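PDB 5KBP: glycosyl hydrolase, family 38 from Enterococcus faecalis, which probably hydrolyses alpha-mannosidic linkages in carbohydrates and binds metal ions. Local coordinates for residues 133-136 with 137-140; 886-889 with 890-893. All coordinates share one frame; numbering follows the deposited sequence.

How the contacts relate
Following the chain from its N terminus, contact 1 (133-140) comes first, where the loop after strand 124-126 turns into helix 136-141 of the family 38 N-terminal domain. Contact 2 (886-893) lies some 750 residues later, at the turn that leads into strand 892-897 of the C-terminal beta sandwich. Each closes only a short local turn, so the two stand in series and neither nest nor cross. The centres of contact 1 and contact 2 are nevertheless about 13 Å apart, and the two touch. The amide of Gln138 probably bonds through OE1 to Ile892 N and through NE2 to Phe890 O, while Met139 packs on Ile892, tying the helix start to the sandwich strand.

Contact 1: 133-136 with 137-140; sequences MGQT and PQMM
Met139 N and Met140 N bond back to Gln135 O and Thr136 O at 3.0 and 2.8 Å, the opening i to i+4 bonds of helix 136-141, entered through a type I turn over Met133 to Thr136 with Gln135 as N-cap residue. Thr136 suits this corner because its OG1 bonds to Met133 O at 2.6 Å and fastens the turn, while its methyl CG2 lies 3.8 Å from Met140 CE. Pro137 fits the first turn, where its missing N-H costs no helix bond. The Gln135 chain bends at chi2 (-80°) and brings its amide alongside that of Gln138, the planes 37° apart. Gln138 NE2 reaches Gln135 OE1 at 2.6 Å; the acceptor lies in the donor's amide plane, but the donor sits above the carbonyl plane and the N-H angle is a bent 131°. Met133 and Met139 cross at about a right angle, sulfur to sulfur, SD to SD 3.5 Å, beside helix 100-117. Gln135 NE2 also donates to Tyr693 O and Phe890 O, while the Gln138 amide is held at both its ends by the 890-892 backbone. The buried amides are thus gripped by several bonds, which fixes their rotation and joins the helix start to the C-terminal sandwich.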
ATOM      1  N   MET A 133     -16.872  22.433 -10.172  1.00 55.69           N
ATOM      2  CA  MET A 133     -16.476  22.749 -11.537  1.00 60.44           C
ATOM      3  C   MET A 133     -17.608  23.442 -12.287  1.00 59.31           C
ATOM      4  O   MET A 133     -18.793  23.207 -12.033  1.00 55.11           O
ATOM      5  CB  MET A 133     -16.068  21.472 -12.271  1.00 59.92           C
ATOM      6  CG  MET A 133     -17.161  20.416 -12.282  1.00 64.49           C
ATOM      7  SD  MET A 133     -16.703  18.874 -13.078  1.00 71.25           S
ATOM      8  CE  MET A 133     -15.466  18.257 -11.952  1.00 66.63           C
ATOM      9  N   GLY A 134     -17.229  24.306 -13.231  1.00 53.51           N
ATOM     10  CA  GLY A 134     -18.221  25.049 -13.989  1.00 48.47           C
ATOM     11  C   GLY A 134     -19.065  24.182 -14.901  1.00 45.41           C
ATOM     12  O   GLY A 134     -20.228  24.504 -15.163  1.00 48.72           O
ATOM     13  N   GLN A 135     -18.506  23.079 -15.395  1.00 42.64           N
ATOM     14  CA  GLN A 135     -19.212  22.192 -16.313  1.00 43.11           C
ATOM     15  C   GLN A 135     -20.103  21.176 -15.608  1.00 48.61           C
ATOM     16  O   GLN A 135     -20.536  20.213 -16.251  1.00 42.19           O
ATOM     17  CB  GLN A 135     -18.211  21.460 -17.213  1.00 45.38           C
ATOM     18  CG  GLN A 135     -17.620  22.308 -18.330  1.00 44.14           C
ATOM     19  CD  GLN A 135     -18.548  22.447 -19.525  1.00 45.45           C
ATOM     20  OE1 GLN A 135     -19.766  22.320 -19.403  1.00 42.89           O
ATOM     21  NE2 GLN A 135     -17.970  22.703 -20.694  1.00 49.35           N
ATOM     22  N   THR A 136     -20.388  21.365 -14.318  1.00 50.42           N
ATOM     23  CA  THR A 136     -21.235  20.412 -13.600  1.00 49.24           C
ATOM     24  C   THR A 136     -22.600  20.217 -14.249  1.00 48.23           C
ATOM     25  O   THR A 136     -23.020  19.057 -14.402  1.00 52.05           O
ATOM     26  CB  THR A 136     -21.380  20.841 -12.135  1.00 46.22           C
ATOM     27  OG1 THR A 136     -20.085  21.030 -11.553  1.00 48.48           O
ATOM     28  CG2 THR A 136     -22.129  19.779 -11.347  1.00 37.40           C
ATOM     29  N   PRO A 137     -23.341  21.264 -14.646  1.00 45.48           N
ATOM     30  CA  PRO A 137     -24.666  21.012 -15.244  1.00 48.78           C
ATOM     31  C   PRO A 137     -24.619  20.146 -16.491  1.00 53.74           C
ATOM     32  O   PRO A 137     -25.439  19.231 -16.632  1.00 51.15           O
ATOM     33  CB  PRO A 137     -25.182  22.424 -15.555  1.00 49.41           C
ATOM     34  CG  PRO A 137     -24.457  23.305 -14.611  1.00 43.07           C
ATOM     35  CD  PRO A 137     -23.092  22.709 -14.486  1.00 43.62           C
ATOM     36  N   GLN A 138     -23.679  20.404 -17.402  1.00 54.73           N
ATOM     37  CA  GLN A 138     -23.593  19.588 -18.609  1.00 51.56           C
ATOM     38  C   GLN A 138     -23.175  18.160 -18.283  1.00 46.75           C
ATOM     39  O   GLN A 138     -23.692  17.206 -18.875  1.00 47.01           O
ATOM     40  CB  GLN A 138     -22.622  20.213 -19.611  1.00 47.60           C
ATOM     41  CG  GLN A 138     -22.576  19.478 -20.941  1.00 47.76           C
ATOM     42  CD  GLN A 138     -21.540  20.038 -21.892  1.00 58.30           C
ATOM     43  OE1 GLN A 138     -21.574  19.766 -23.090  1.00 57.68           O
ATOM     44  NE2 GLN A 138     -20.608  20.820 -21.361  1.00 63.30           N
ATOM     45  N   MET A 139     -22.248  17.990 -17.336  1.00 43.98           N
ATOM     46  CA  MET A 139     -21.799  16.648 -16.982  1.00 44.02           C
ATOM     47  C   MET A 139     -22.890  15.873 -16.252  1.00 53.83           C
ATOM     48  O   MET A 139     -23.014  14.656 -16.429  1.00 51.91           O
ATOM     49  CB  MET A 139     -20.527  16.723 -16.138  1.00 48.45           C
ATOM     50  CG  MET A 139     -19.336  17.323 -16.874  1.00 57.06           C
ATOM     51  SD  MET A 139     -17.802  17.237 -15.935  1.00 69.18           S
ATOM     52  CE  MET A 139     -17.617  15.465 -15.751  1.00 76.18           C
ATOM     53  N   MET A 140     -23.686  16.554 -15.423  1.00 48.59           N
ATOM     54  CA  MET A 140     -24.836  15.902 -14.803  1.00 47.79           C
ATOM     55  C   MET A 140     -25.849  15.481 -15.860  1.00 49.90           C
ATOM     56  O   MET A 140     -26.347  14.348 -15.849  1.00 51.64           O
ATOM     57  CB  MET A 140     -25.493  16.831 -13.779  1.00 46.44           C
ATOM     58  CG  MET A 140     -24.640  17.161 -12.565  1.00 47.66           C
ATOM     59  SD  MET A 140     -23.962  15.704 -11.757  1.00 48.20           S
ATOM     60  CE  MET A 140     -22.210  16.035 -11.918  1.00 53.45           C
TER

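Contact 2: 886-889 with 890-893; sequences PLRP and FEIR
Glu891 OE2 lies over the centre of the Arg888 guanidinium, 3.3 Å above its plane, within a type II beta turn from Arg888 to Glu891 that leads into strand 892-897 of the C-terminal beta sandwich. The carboxylate and guanidinium planes are stacked, 20° apart; no N-H of the Arg888 guanidinium points at the oxygen, so this salt bridge rests on charge alone. The same OE2 accepts the backbone N-H of Arg888 from above the carboxylate plane, at 3.1 Å from Arg888 N. Arg893 completes the salt-bridge network by gripping the carboxylate side-on, with NE 2.7 Å from Glu891 OE1 and NH2 3.0 Å from Glu891 OE2, both met on the syn side. Glutamate suits the site because one carboxylate serves two arginines and a backbone amide, and probably offsets the like charges of Arg888 and Arg893.

Further out, Leu887 CD1 rests over one face of the Arg893 guanidinium, toward its rim and 3.5 Å from NE, an apolar cover for a flat cation. The Glu891 chain runs out fully extended, its CG opposite the backbone N (chi1 -172°), and brings the carboxylate back to the start of the turn. Glu891 N closes that turn on Arg888 O at 3.1 Å. Pro889 suits the second position, its phi set by the ring, and Phe890 takes the third with a positive phi, where glycine is commonest. Asn849 ND2, from strand 843-849, bonds to Arg888 O too. Arg893 NH1 is held by Ala885 O, while NH2 reaches Pro886 O at 2.8 Å from above the carbonyl plane, with a bent N-H angle of 143°.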
ATOM      1  N   PRO A 886     -22.523  20.930 -35.997  1.00 68.89           N
ATOM      2  CA  PRO A 886     -21.401  21.698 -35.447  1.00 67.77           C
ATOM      3  C   PRO A 886     -21.290  21.523 -33.940  1.00 65.65           C
ATOM      4  O   PRO A 886     -22.283  21.322 -33.236  1.00 56.38           O
ATOM      5  CB  PRO A 886     -21.743  23.146 -35.820  1.00 66.20           C
ATOM      6  CG  PRO A 886     -23.227  23.143 -36.033  1.00 67.34           C
ATOM      7  CD  PRO A 886     -23.540  21.799 -36.614  1.00 64.38           C
ATOM      8  N   LEU A 887     -20.056  21.591 -33.449  1.00 65.37           N
ATOM      9  CA  LEU A 887     -19.805  21.463 -32.020  1.00 55.25           C
ATOM     10  C   LEU A 887     -20.248  22.735 -31.310  1.00 61.21           C
ATOM     11  O   LEU A 887     -19.745  23.825 -31.600  1.00 65.83           O
ATOM     12  CB  LEU A 887     -18.326  21.186 -31.768  1.00 44.59           C
ATOM     13  CG  LEU A 887     -17.938  20.747 -30.356  1.00 50.12           C
ATOM     14  CD1 LEU A 887     -18.713  19.504 -29.951  1.00 49.63           C
ATOM     15  CD2 LEU A 887     -16.442  20.495 -30.277  1.00 46.75           C
ATOM     16  N   ARG A 888     -21.197  22.599 -30.388  1.00 59.37           N
ATOM     17  CA  ARG A 888     -21.732  23.750 -29.686  1.00 56.89           C
ATOM     18  C   ARG A 888     -20.709  24.288 -28.686  1.00 58.98           C
ATOM     19  O   ARG A 888     -19.785  23.577 -28.285  1.00 58.24           O
ATOM     20  CB  ARG A 888     -23.036  23.374 -28.986  1.00 62.44           C
ATOM     21  CG  ARG A 888     -24.153  23.008 -29.952  1.00 72.36           C
ATOM     22  CD  ARG A 888     -25.480  22.823 -29.238  1.00 86.16           C
ATOM     23  NE  ARG A 888     -25.469  21.672 -28.343  1.00 95.16           N
ATOM     24  CZ  ARG A 888     -25.754  20.430 -28.723  1.00 98.57           C
ATOM     25  NH1 ARG A 888     -25.721  19.440 -27.842  1.00 99.29           N
ATOM     26  NH2 ARG A 888     -26.068  20.176 -29.986  1.00 94.21           N
ATOM     27  N   PRO A 889     -20.842  25.555 -28.288  1.00 59.25           N
ATOM     28  CA  PRO A 889     -19.882  26.137 -27.338  1.00 60.21           C
ATOM     29  C   PRO A 889     -19.824  25.357 -26.032  1.00 62.80           C
ATOM     30  O   PRO A 889     -20.847  25.101 -25.392  1.00 56.15           O
ATOM     31  CB  PRO A 889     -20.417  27.560 -27.120  1.00 60.39           C
ATOM     32  CG  PRO A 889     -21.807  27.565 -27.689  1.00 56.22           C
ATOM     33  CD  PRO A 889     -21.786  26.565 -28.792  1.00 57.10           C
ATOM     34  N   PHE A 890     -18.603  24.975 -25.648  1.00 67.22           N
ATOM     35  CA  PHE A 890     -18.339  24.254 -24.403  1.00 65.15           C
ATOM     36  C   PHE A 890     -19.072  22.917 -24.351  1.00 61.91           C
ATOM     37  O   PHE A 890     -19.360  22.396 -23.271  1.00 58.41           O
ATOM     38  CB  PHE A 890     -18.693  25.104 -23.178  1.00 69.21           C
ATOM     39  CG  PHE A 890     -18.028  26.452 -23.162  1.00 70.77           C
ATOM     40  CD1 PHE A 890     -16.678  26.569 -22.881  1.00 72.95           C
ATOM     41  CD2 PHE A 890     -18.757  27.602 -23.417  1.00 67.58           C
ATOM     42  CE1 PHE A 890     -16.063  27.808 -22.862  1.00 71.26           C
ATOM     43  CE2 PHE A 890     -18.149  28.844 -23.398  1.00 66.89           C
ATOM     44  CZ  PHE A 890     -16.801  28.947 -23.121  1.00 67.90           C
ATOM     45  N   GLU A 891     -19.377  22.345 -25.513  1.00 58.68           N
ATOM     46  CA  GLU A 891     -20.047  21.056 -25.558  1.00 51.23           C
ATOM     47  C   GLU A 891     -19.046  19.929 -25.340  1.00 46.18           C
ATOM     48  O   GLU A 891     -17.931  19.961 -25.865  1.00 48.68           O
ATOM     49  CB  GLU A 891     -20.760  20.858 -26.895  1.00 52.46           C
ATOM     50  CG  GLU A 891     -21.638  19.616 -26.938  1.00 59.32           C
ATOM     51  CD  GLU A 891     -22.011  19.206 -28.348  1.00 64.11           C
ATOM     52  OE1 GLU A 891     -21.883  18.006 -28.668  1.00 57.63           O
ATOM     53  OE2 GLU A 891     -22.430  20.080 -29.134  1.00 63.24           O
ATOM     54  N   ILE A 892     -19.451  18.937 -24.555  1.00 44.53           N
ATOM     55  CA  ILE A 892     -18.686  17.711 -24.370  1.00 40.17           C
ATOM     56  C   ILE A 892     -19.332  16.664 -25.269  1.00 49.25           C
ATOM     57  O   ILE A 892     -20.379  16.101 -24.937  1.00 55.99           O
ATOM     58  CB  ILE A 892     -18.663  17.265 -22.907  1.00 45.84           C
ATOM     59  CG1 ILE A 892     -18.221  18.415 -22.001  1.00 46.45           C
ATOM     60  CG2 ILE A 892     -17.738  16.071 -22.737  1.00 38.07           C
ATOM     61  CD1 ILE A 892     -18.423  18.128 -20.528  1.00 38.89           C
ATOM     62  N   ARG A 893     -18.716  16.403 -26.417  1.00 51.21           N
ATOM     63  CA  ARG A 893     -19.275  15.491 -27.404  1.00 51.84           C
ATOM     64  C   ARG A 893     -18.586  14.135 -27.325  1.00 53.67           C
ATOM     65  O   ARG A 893     -17.361  14.052 -27.194  1.00 50.77           O
ATOM     66  CB  ARG A 893     -19.139  16.067 -28.815  1.00 48.87           C
ATOM     67  CG  ARG A 893     -19.789  15.217 -29.894  1.00 54.12           C
ATOM     68  CD  ARG A 893     -19.954  15.994 -31.188  1.00 53.00           C
ATOM     69  NE  ARG A 893     -20.920  17.080 -31.059  1.00 54.05           N
ATOM     70  CZ  ARG A 893     -21.271  17.887 -32.055  1.00 60.66           C
ATOM     71  NH1 ARG A 893     -20.732  17.733 -33.257  1.00 73.12           N
ATOM     72  NH2 ARG A 893     -22.159  18.850 -31.850  1.00 53.82           N
TER